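Local coordinates for protein HpcE (Thermus thermophilus, PDB 1WZO) that probably catalyses the isomerisation of 2-hydroxyhepta-2,4-diene-1,7-dioate, as a member of the fumarylacetoacetate hydrolase (FAH) family, at residues S63-P68 / L189-L195; H81-Y87 / E239-E245; P166-L171 / G183-M188. One frame throughout, in Å; residues are numbered along the deposited sequence.

Contact 1 of 3, residues S63-P68 / L189-L195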
loop_
_atom_site.group_PDB
_atom_site.type_symbol
_atom_site.label_atom_id
_atom_site.label_comp_id
_atom_site.label_asym_id
_atom_site.label_seq_id
_atom_site.Cartn_x
_atom_site.Cartn_y
_atom_site.Cartn_z
ATOM N N SER B 63 -35.557 17.409 -17.834
ATOM C CA SER B 63 -35.193 17.108 -16.454
ATOM C C SER B 63 -33.920 16.264 -16.403
ATOM O O SER B 63 -33.009 16.456 -17.208
ATOM C CB SER B 63 -36.337 16.365 -15.756
ATOM O OG SER B 63 -36.589 15.114 -16.373
ATOM N N ARG B 64 -33.864 15.330 -15.456
ATOM C CA ARG B 64 -32.697 14.467 -15.306
ATOM C C ARG B 64 -33.092 13.094 -14.763
ATOM O O ARG B 64 -34.175 12.927 -14.203
ATOM C CB ARG B 64 -31.688 15.119 -14.357
ATOM C CG ARG B 64 -32.157 15.192 -12.916
ATOM C CD ARG B 64 -31.146 15.906 -12.049
ATOM N NE ARG B 64 -31.540 15.915 -10.646
ATOM C CZ ARG B 64 -30.875 16.560 -9.696
ATOM N NH1 ARG B 64 -29.781 17.250 -10.004
ATOM N NH2 ARG B 64 -31.297 16.513 -8.440
ATOM N N PRO B 65 -32.208 12.095 -14.918
ATOM C CA PRO B 65 -32.448 10.725 -14.449
ATOM C C PRO B 65 -32.878 10.667 -12.981
ATOM O O PRO B 65 -32.462 11.500 -12.176
ATOM C CB PRO B 65 -31.100 10.044 -14.672
ATOM C CG PRO B 65 -30.554 10.769 -15.866
ATOM C CD PRO B 65 -30.878 12.205 -15.544
ATOM N N GLU B 66 -33.706 9.679 -12.646
ATOM C CA GLU B 66 -34.194 9.492 -11.279
ATOM C C GLU B 66 -33.026 9.407 -10.302
ATOM O O GLU B 66 -33.128 9.833 -9.149
ATOM C CB GLU B 66 -35.023 8.208 -11.185
ATOM C CG GLU B 66 -36.324 8.239 -11.973
ATOM C CD GLU B 66 -36.931 6.854 -12.139
ATOM O OE1 GLU B 66 -36.363 6.042 -12.904
ATOM O OE2 GLU B 66 -37.970 6.576 -11.500
ATOM N N GLU B 67 -31.927 8.823 -10.763
ATOM C CA GLU B 67 -30.730 8.696 -9.945
ATOM C C GLU B 67 -29.521 8.615 -10.864
ATOM O O GLU B 67 -29.626 8.165 -12.004
ATOM C CB GLU B 67 -30.810 7.460 -9.034
ATOM C CG GLU B 67 -30.682 6.114 -9.722
ATOM C CD GLU B 67 -30.893 4.955 -8.755
ATOM O OE1 GLU B 67 -32.042 4.748 -8.316
ATOM O OE2 GLU B 67 -29.912 4.259 -8.424
ATOM N N PRO B 68 -28.360 9.078 -10.387
ATOM C CA PRO B 68 -27.135 9.049 -11.192
ATOM C C PRO B 68 -26.814 7.641 -11.678
ATOM O O PRO B 68 -26.888 6.686 -10.906
ATOM C CB PRO B 68 -26.073 9.574 -10.225
ATOM C CG PRO B 68 -26.845 10.456 -9.310
ATOM C CD PRO B 68 -28.102 9.664 -9.062
ATOM N N LEU B 189 -26.031 17.747 -14.983
ATOM C CA LEU B 189 -27.392 17.493 -14.520
ATOM C C LEU B 189 -27.367 17.345 -13.008
ATOM O O LEU B 189 -28.200 17.918 -12.299
ATOM C CB LEU B 189 -27.957 16.244 -15.192
ATOM C CG LEU B 189 -28.112 16.391 -16.711
ATOM C CD1 LEU B 189 -28.692 15.105 -17.287
ATOM C CD2 LEU B 189 -29.021 17.581 -17.036
ATOM N N TYR B 190 -26.408 16.563 -12.522
ATOM C CA TYR B 190 -26.208 16.369 -11.092
ATOM C C TYR B 190 -24.867 17.027 -10.797
ATOM O O TYR B 190 -23.866 16.715 -11.441
ATOM C CB TYR B 190 -26.115 14.884 -10.723
ATOM C CG TYR B 190 -27.438 14.164 -10.588
ATOM C CD1 TYR B 190 -27.998 13.478 -11.665
ATOM C CD2 TYR B 190 -28.121 14.152 -9.373
ATOM C CE1 TYR B 190 -29.208 12.793 -11.531
ATOM C CE2 TYR B 190 -29.329 13.473 -9.229
ATOM C CZ TYR B 190 -29.862 12.797 -10.311
ATOM O OH TYR B 190 -31.049 12.120 -10.164
ATOM N N SER B 191 -24.842 17.932 -9.828
ATOM C CA SER B 191 -23.607 18.624 -9.480
ATOM C C SER B 191 -22.646 17.704 -8.739
ATOM O O SER B 191 -23.019 16.612 -8.301
ATOM C CB SER B 191 -23.910 19.824 -8.590
ATOM O OG SER B 191 -24.418 19.406 -7.335
ATOM N N VAL B 192 -21.404 18.155 -8.605
ATOM C CA VAL B 192 -20.399 17.397 -7.882
ATOM C C VAL B 192 -20.935 17.138 -6.472
ATOM O O VAL B 192 -20.876 16.013 -5.964
ATOM C CB VAL B 192 -19.082 18.188 -7.781
ATOM C CG1 VAL B 192 -18.112 17.461 -6.868
ATOM C CG2 VAL B 192 -18.486 18.384 -9.172
ATOM N N ALA B 193 -21.468 18.183 -5.844
ATOM C CA ALA B 193 -22.018 18.057 -4.494
ATOM C C ALA B 193 -23.146 17.028 -4.433
ATOM O O ALA B 193 -23.191 16.211 -3.524
ATOM C CB ALA B 193 -22.521 19.412 -4.000
ATOM N N GLU B 194 -24.059 17.065 -5.397
ATOM C CA GLU B 194 -25.162 16.111 -5.405
ATOM C C GLU B 194 -24.679 14.677 -5.635
ATOM O O GLU B 194 -25.216 13.731 -5.049
ATOM C CB GLU B 194 -26.186 16.492 -6.471
ATOM C CG GLU B 194 -26.933 17.788 -6.162
ATOM C CD GLU B 194 -27.856 18.190 -7.285
ATOM O OE1 GLU B 194 -27.370 18.304 -8.426
ATOM O OE2 GLU B 194 -29.064 18.388 -7.028
ATOM N N LEU B 195 -23.673 14.521 -6.492
ATOM C CA LEU B 195 -23.115 13.207 -6.792
ATOM C C LEU B 195 -22.421 12.601 -5.567
ATOM O O LEU B 195 -22.608 11.419 -5.256
ATOM C CB LEU B 195 -22.128 13.311 -7.966
ATOM C CG LEU B 195 -22.749 13.609 -9.335
ATOM C CD1 LEU B 195 -21.664 13.900 -10.355
ATOM C CD2 LEU B 195 -23.591 12.410 -9.781
#

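Contact 2 of 3, residues H81-Y87 / E239-E245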
loop_
_atom_site.group_PDB
_atom_site.type_symbol
_atom_site.label_atom_id
_atom_site.label_comp_id
_atom_site.label_asym_id
_atom_site.label_seq_id
_atom_site.Cartn_x
_atom_site.Cartn_y
_atom_site.Cartn_z
ATOM N N HIS B 81 -0.255 11.690 -18.028
ATOM C CA HIS B 81 -0.143 12.690 -19.076
ATOM C C HIS B 81 1.019 12.217 -19.951
ATOM O O HIS B 81 2.044 11.774 -19.431
ATOM C CB HIS B 81 0.172 14.043 -18.421
ATOM C CG HIS B 81 0.486 15.145 -19.385
ATOM N ND1 HIS B 81 -0.345 15.484 -20.431
ATOM C CD2 HIS B 81 1.522 16.019 -19.429
ATOM C CE1 HIS B 81 0.165 16.518 -21.079
ATOM N NE2 HIS B 81 1.297 16.863 -20.490
ATOM N N LYS B 82 0.841 12.284 -21.267
ATOM C CA LYS B 82 1.860 11.865 -22.234
ATOM C C LYS B 82 1.907 10.350 -22.475
ATOM O O LYS B 82 2.594 9.887 -23.385
ATOM C CB LYS B 82 3.250 12.354 -21.809
ATOM C CG LYS B 82 3.391 13.872 -21.729
ATOM C CD LYS B 82 3.147 14.524 -23.077
ATOM C CE LYS B 82 3.426 16.022 -23.021
ATOM N NZ LYS B 82 3.148 16.688 -24.326
ATOM N N GLY B 83 1.192 9.582 -21.657
ATOM C CA GLY B 83 1.169 8.138 -21.841
ATOM C C GLY B 83 0.439 7.778 -23.125
ATOM O O GLY B 83 -0.365 8.566 -23.627
ATOM N N VAL B 84 0.703 6.587 -23.658
ATOM C CA VAL B 84 0.077 6.143 -24.902
ATOM C C VAL B 84 -1.193 5.317 -24.704
ATOM O O VAL B 84 -1.181 4.284 -24.022
ATOM C CB VAL B 84 1.074 5.308 -25.750
ATOM C CG1 VAL B 84 0.393 4.800 -27.012
ATOM C CG2 VAL B 84 2.295 6.147 -26.105
ATOM N N VAL B 85 -2.290 5.773 -25.298
ATOM C CA VAL B 85 -3.557 5.052 -25.209
ATOM C C VAL B 85 -3.546 3.963 -26.273
ATOM O O VAL B 85 -3.185 4.216 -27.427
ATOM C CB VAL B 85 -4.760 5.989 -25.461
ATOM C CG1 VAL B 85 -6.048 5.168 -25.617
ATOM C CG2 VAL B 85 -4.898 6.971 -24.301
ATOM N N LEU B 86 -3.935 2.752 -25.888
ATOM C CA LEU B 86 -3.959 1.638 -26.824
ATOM C C LEU B 86 -5.342 1.483 -27.441
ATOM O O LEU B 86 -6.345 1.323 -26.737
ATOM C CB LEU B 86 -3.538 0.344 -26.111
ATOM C CG LEU B 86 -2.136 0.407 -25.495
ATOM C CD1 LEU B 86 -1.878 -0.829 -24.657
ATOM C CD2 LEU B 86 -1.097 0.537 -26.593
ATOM N N TYR B 87 -5.389 1.536 -28.767
ATOM C CA TYR B 87 -6.640 1.405 -29.504
ATOM C C TYR B 87 -6.984 -0.082 -29.661
ATOM O O TYR B 87 -6.169 -0.862 -30.141
ATOM C CB TYR B 87 -6.485 2.083 -30.870
ATOM C CG TYR B 87 -7.762 2.215 -31.668
ATOM C CD1 TYR B 87 -8.286 1.130 -32.370
ATOM C CD2 TYR B 87 -8.436 3.434 -31.737
ATOM C CE1 TYR B 87 -9.449 1.258 -33.128
ATOM C CE2 TYR B 87 -9.600 3.575 -32.492
ATOM C CZ TYR B 87 -10.098 2.483 -33.186
ATOM O OH TYR B 87 -11.233 2.619 -33.952
ATOM N N GLU B 239 -2.480 15.527 -22.376
ATOM C CA GLU B 239 -2.260 15.078 -23.740
ATOM C C GLU B 239 -1.813 13.627 -23.884
ATOM O O GLU B 239 -0.873 13.183 -23.216
ATOM C CB GLU B 239 -1.239 15.997 -24.405
ATOM C CG GLU B 239 -0.811 15.563 -25.787
ATOM C CD GLU B 239 0.228 16.492 -26.370
ATOM O OE1 GLU B 239 -0.156 17.570 -26.868
ATOM O OE2 GLU B 239 1.426 16.148 -26.315
ATOM N N ASN B 240 -2.487 12.900 -24.771
ATOM C CA ASN B 240 -2.151 11.502 -25.011
ATOM C C ASN B 240 -2.322 11.060 -26.453
ATOM O O ASN B 240 -3.362 11.295 -27.075
ATOM C CB ASN B 240 -3.000 10.562 -24.142
ATOM C CG ASN B 240 -2.908 10.876 -22.674
ATOM O OD1 ASN B 240 -3.676 11.679 -22.154
ATOM N ND2 ASN B 240 -1.959 10.250 -21.994
ATOM N N PRO B 241 -1.286 10.424 -27.010
ATOM C CA PRO B 241 -1.365 9.943 -28.386
ATOM C C PRO B 241 -1.991 8.547 -28.330
ATOM O O PRO B 241 -2.057 7.935 -27.257
ATOM C CB PRO B 241 0.092 9.924 -28.828
ATOM C CG PRO B 241 0.821 9.590 -27.565
ATOM C CD PRO B 241 0.107 10.423 -26.524
ATOM N N ILE B 242 -2.452 8.060 -29.474
ATOM C CA ILE B 242 -3.078 6.746 -29.563
ATOM C C ILE B 242 -2.294 5.845 -30.513
ATOM O O ILE B 242 -1.867 6.280 -31.583
ATOM C CB ILE B 242 -4.510 6.856 -30.102
ATOM C CG1 ILE B 242 -5.314 7.828 -29.241
ATOM C CG2 ILE B 242 -5.159 5.480 -30.136
ATOM C CD1 ILE B 242 -6.681 8.138 -29.799
ATOM N N GLU B 243 -2.105 4.593 -30.109
ATOM C CA GLU B 243 -1.389 3.609 -30.914
ATOM C C GLU B 243 -2.225 2.335 -30.937
ATOM O O GLU B 243 -3.036 2.101 -30.039
ATOM C CB GLU B 243 -0.018 3.294 -30.300
ATOM C CG GLU B 243 1.088 4.291 -30.591
ATOM C CD GLU B 243 2.385 3.920 -29.894
ATOM O OE1 GLU B 243 2.561 2.723 -29.575
ATOM O OE2 GLU B 243 3.237 4.811 -29.673
ATOM N N GLU B 244 -2.034 1.515 -31.962
ATOM C CA GLU B 244 -2.771 0.265 -32.058
ATOM C C GLU B 244 -2.125 -0.767 -31.148
ATOM O O GLU B 244 -0.924 -0.702 -30.877
ATOM C CB GLU B 244 -2.768 -0.254 -33.492
ATOM C CG GLU B 244 -3.477 0.650 -34.473
ATOM C CD GLU B 244 -4.337 -0.128 -35.439
ATOM O OE1 GLU B 244 -5.292 -0.791 -34.974
ATOM O OE2 GLU B 244 -4.058 -0.081 -36.656
ATOM N N GLU B 245 -2.921 -1.717 -30.671
ATOM C CA GLU B 245 -2.399 -2.757 -29.799
ATOM C C GLU B 245 -1.391 -3.580 -30.585
ATOM O O GLU B 245 -1.437 -3.622 -31.817
ATOM C CB GLU B 245 -3.531 -3.657 -29.305
ATOM C CG GLU B 245 -4.648 -2.903 -28.615
ATOM C CD GLU B 245 -5.715 -3.816 -28.045
ATOM O OE1 GLU B 245 -6.249 -4.665 -28.796
ATOM O OE2 GLU B 245 -6.024 -3.675 -26.843
HETATM O O HOH W 1 -5.322 -1.709 -32.487
#

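Contact 3 of 3, residues P166-L171 / G183-M188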
loop_
_atom_site.group_PDB
_atom_site.type_symbol
_atom_site.label_atom_id
_atom_site.label_comp_id
_atom_site.label_asym_id
_atom_site.label_seq_id
_atom_site.Cartn_x
_atom_site.Cartn_y
_atom_site.Cartn_z
ATOM N N PRO B 166 -16.606 24.272 -8.975
ATOM C CA PRO B 166 -16.498 23.220 -9.988
ATOM C C PRO B 166 -17.612 23.231 -11.031
ATOM O O PRO B 166 -17.474 22.624 -12.088
ATOM C CB PRO B 166 -16.495 21.940 -9.151
ATOM C CG PRO B 166 -17.400 22.302 -8.012
ATOM C CD PRO B 166 -16.898 23.691 -7.650
ATOM N N GLN B 167 -18.715 23.915 -10.731
ATOM C CA GLN B 167 -19.844 23.995 -11.655
ATOM C C GLN B 167 -19.716 25.203 -12.582
ATOM O O GLN B 167 -20.658 25.551 -13.299
ATOM C CB GLN B 167 -21.167 24.090 -10.880
ATOM C CG GLN B 167 -21.330 23.040 -9.783
ATOM C CD GLN B 167 -21.164 21.611 -10.290
ATOM O OE1 GLN B 167 -20.734 20.730 -9.543
ATOM N NE2 GLN B 167 -21.512 21.374 -11.548
ATOM N N ASP B 168 -18.547 25.833 -12.576
ATOM C CA ASP B 168 -18.315 27.006 -13.419
ATOM C C ASP B 168 -16.941 26.933 -14.102
ATOM O O ASP B 168 -16.082 27.789 -13.894
ATOM C CB ASP B 168 -18.430 28.268 -12.554
ATOM C CG ASP B 168 -18.421 29.545 -13.367
ATOM O OD1 ASP B 168 -19.188 29.641 -14.348
ATOM O OD2 ASP B 168 -17.653 30.462 -13.009
ATOM N N LEU B 169 -16.747 25.898 -14.918
ATOM C CA LEU B 169 -15.485 25.692 -15.631
ATOM C C LEU B 169 -15.748 25.275 -17.076
ATOM O O LEU B 169 -16.654 24.485 -17.337
ATOM C CB LEU B 169 -14.657 24.593 -14.946
ATOM C CG LEU B 169 -14.281 24.724 -13.469
ATOM C CD1 LEU B 169 -13.628 23.427 -12.992
ATOM C CD2 LEU B 169 -13.334 25.892 -13.273
ATOM N N TRP B 170 -14.973 25.804 -18.020
ATOM C CA TRP B 170 -15.162 25.400 -19.405
ATOM C C TRP B 170 -14.375 24.121 -19.678
ATOM O O TRP B 170 -13.369 23.850 -19.015
ATOM C CB TRP B 170 -14.739 26.497 -20.399
ATOM C CG TRP B 170 -13.356 27.087 -20.227
ATOM C CD1 TRP B 170 -13.059 28.337 -19.764
ATOM C CD2 TRP B 170 -12.099 26.486 -20.589
ATOM N NE1 TRP B 170 -11.702 28.555 -19.817
ATOM C CE2 TRP B 170 -11.090 27.438 -20.318
ATOM C CE3 TRP B 170 -11.729 25.240 -21.114
ATOM C CZ2 TRP B 170 -9.734 27.183 -20.556
ATOM C CZ3 TRP B 170 -10.379 24.987 -21.351
ATOM C CH2 TRP B 170 -9.399 25.956 -21.071
ATOM N N LEU B 171 -14.862 23.339 -20.638
ATOM C CA LEU B 171 -14.235 22.081 -21.030
ATOM C C LEU B 171 -13.884 22.146 -22.510
ATOM O O LEU B 171 -14.689 22.598 -23.323
ATOM C CB LEU B 171 -15.202 20.911 -20.821
ATOM C CG LEU B 171 -15.832 20.736 -19.442
ATOM C CD1 LEU B 171 -16.978 19.744 -19.531
ATOM C CD2 LEU B 171 -14.783 20.272 -18.451
ATOM N N GLY B 183 -17.360 22.588 -23.911
ATOM C CA GLY B 183 -18.461 22.356 -22.998
ATOM C C GLY B 183 -18.269 23.174 -21.742
ATOM O O GLY B 183 -17.272 23.881 -21.607
ATOM N N HIS B 184 -19.213 23.079 -20.817
ATOM C CA HIS B 184 -19.114 23.829 -19.576
ATOM C C HIS B 184 -19.737 23.037 -18.431
ATOM O O HIS B 184 -20.833 22.495 -18.564
ATOM C CB HIS B 184 -19.799 25.190 -19.741
ATOM C CG HIS B 184 -19.365 26.204 -18.731
ATOM N ND1 HIS B 184 -19.986 26.353 -17.510
ATOM C CD2 HIS B 184 -18.329 27.075 -18.736
ATOM C CE1 HIS B 184 -19.349 27.271 -16.805
ATOM N NE2 HIS B 184 -18.339 27.723 -17.525
ATOM N N THR B 185 -19.041 22.984 -17.301
ATOM C CA THR B 185 -19.518 22.216 -16.155
ATOM C C THR B 185 -20.806 22.710 -15.515
ATOM O O THR B 185 -21.372 22.032 -14.657
ATOM C CB THR B 185 -18.432 22.099 -15.062
ATOM O OG1 THR B 185 -18.146 23.389 -14.510
ATOM C CG2 THR B 185 -17.154 21.508 -15.652
ATOM N N SER B 186 -21.281 23.880 -15.928
ATOM C CA SER B 186 -22.515 24.413 -15.368
ATOM C C SER B 186 -23.705 23.636 -15.912
ATOM O O SER B 186 -24.810 23.725 -15.379
ATOM C CB SER B 186 -22.668 25.898 -15.717
ATOM O OG SER B 186 -22.619 26.090 -17.117
ATOM N N ARG B 187 -23.469 22.870 -16.970
ATOM C CA ARG B 187 -24.524 22.084 -17.602
ATOM C C ARG B 187 -24.667 20.676 -17.018
ATOM O O ARG B 187 -25.420 19.852 -17.535
ATOM C CB ARG B 187 -24.274 22.020 -19.107
ATOM C CG ARG B 187 -24.258 23.402 -19.748
ATOM C CD ARG B 187 -23.622 23.393 -21.122
ATOM N NE ARG B 187 -23.438 24.753 -21.623
ATOM C CZ ARG B 187 -22.726 25.069 -22.701
ATOM N NH1 ARG B 187 -22.122 24.119 -23.405
ATOM N NH2 ARG B 187 -22.617 26.337 -23.073
ATOM N N MET B 188 -23.942 20.409 -15.938
ATOM C CA MET B 188 -24.025 19.113 -15.260
ATOM C C MET B 188 -25.454 18.924 -14.758
ATOM O O MET B 188 -26.027 19.841 -14.168
ATOM C CB MET B 188 -23.087 19.084 -14.054
ATOM C CG MET B 188 -21.816 18.309 -14.249
ATOM S SD MET B 188 -20.945 18.164 -12.685
ATOM C CE MET B 188 -19.315 18.699 -13.167
HETATM O O HOH W 2 -24.341 22.967 -12.153
#

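Contact 1 of 3, residues S63-P68 / L189-L195
The ring of Y190 is the centre of this contact and is covered on both faces. P68 lies over one face, with CG of P68 3.7 Å from the ring centroid and almost on the ring normal, a CH-pi contact. The guanidinium of R64 lies flat on the opposite face, with centres 3.9 Å apart and planes at 7°. This is a stacked cation-pi pair, and CD of R64 adds a CH-pi contact to the same face. Smaller apolar contacts flank the ring: P65 CD meets L189 CD1 at 4.0 Å, and P68 CB meets L195 CD2 at 3.8 Å. At the ring edge the phenol OH of Y190 donates a short hydrogen bond to P65 O (2.5 Å). The edge of the guanidinium meets polar partners near the start of helix 192-200. NH1 of R64 donates to L189 O (2.9 Å) and bridges to OE1 of E194 (3.1 Å), while NH2 of R64 reaches OE2 of E194 (3.2 Å). S191 is the N-cap residue and forms a capping box with E194: E194 N donates to S191 OG (3.1 Å), and S191 N to E194 OE1 (2.9 Å). E67 forms a salt bridge with R144 of the second subunit. The 63-68 loop precedes strand 69-73. P68 and L195 both rest on V49 of strand 46-50, and P68 also touches F198 of helix 192-200.

Contact 2 of 3, residues H81-Y87 / E239-E245
ND1 of H81 accepts from E239 N (2.9 Å), while NE2 is hydrogen-bonded to a bound glycerol. K82 N donates to E239 O (2.7 Å), and the K82 side chain folds back so that NZ forms a salt bridge with E239 OE2 (2.7 Å). G83 O accepts from N240 ND2 (2.8 Å). V84 packs CG2 on P241 CG at 4.0 Å. From V85 on, strand 85-87 runs parallel to 237-244 and is an outermost strand of the chain's five-stranded mixed sheet. V85 N donates to P241 O (2.9 Å) and V85 O accepts from E243 N (2.9 Å). The V85 side chain shares a sheet face with I242 and Y87. L86 pairs with E243 on the other face, where E243 forms a salt bridge with K9 of the third subunit. Y87 N donates to E243 O (2.7 Å), and Y87 CB packs on I242 CG2 at 3.7 Å. OH of Y87 is hydrogen-bonded to O of A91. Y87 O accepts a weak hydrogen bond from E245 N (3.4 Å) and another from a water (2.6 Å), which also donates to E244 OE1 (2.7 Å) and accepts from E245 N (3.0 Å).

Contact 3 of 3, residues P166-L171 / G183-M188
T185 is the side chain that ties these two segments together. Its p rotamer (chi1 65°) sets OG1 against the turn at 166-169. There OG1 of T185 donates to P166 O (2.6 Å) and accepts from L169 N (2.9 Å). CG2 of T185 meets L171 CD2 at 3.9 Å, and L171 in its m rotamer also lies beside G183. Q167 is folded, with chi1 and chi2 both m, so its amide turns back to the second segment. NE2 of Q167 makes a weak hydrogen bond to SD of M188 (3.5 Å), and a water links it weakly to S186 O. OE1 of Q167 is taken by the backbone N of V192. The H184 side chain is t, which brings its ring under L169 O: the oxygen sits over one ring face, 3.4 Å from CD2 of H184. CE1 of H184 lies 3.4 Å from D168 OD1. ND1 of H184 accepts from S186 N (3.2 Å) and shares a hydrogen bond with S186 OG (2.7 Å). W170 is p and its indole leads away from the partner segment, forming a cation-pi pair with R172. The backbone completes the join. T185 N donates to L169 O (2.8 Å), and L171 and G183 exchange two bonds, L171 N to G183 O and G183 N to L171 O, both 2.7 Å. This is the open end of the antiparallel beta hairpin 170-175/178-184, where the second strand leaves into a 3-10 turn at 185-187.

Overall arrangement
Contacts 1 and 3 are neighbours, with centres about 14 Å apart. Q167 joins them: its OE1 lies 2.8 Å from V192 N, at the first turn of helix 192-200, which follows strand 178-184 in the chain. V192 CG2 also packs on P166 CB at 4.1 Å. Contact 2 is on the opposite side of the chain's centre, with centres about 31 Å from contact 1 and 26 Å from contact 3. It shares the five-stranded sheet with contact 3: strands 85-87 and 178-184 are its outermost strands within the chain. The glycerol at H81 belongs to contact 2 and probably comes from the crystallisation liquor, so it does not by itself locate the active site.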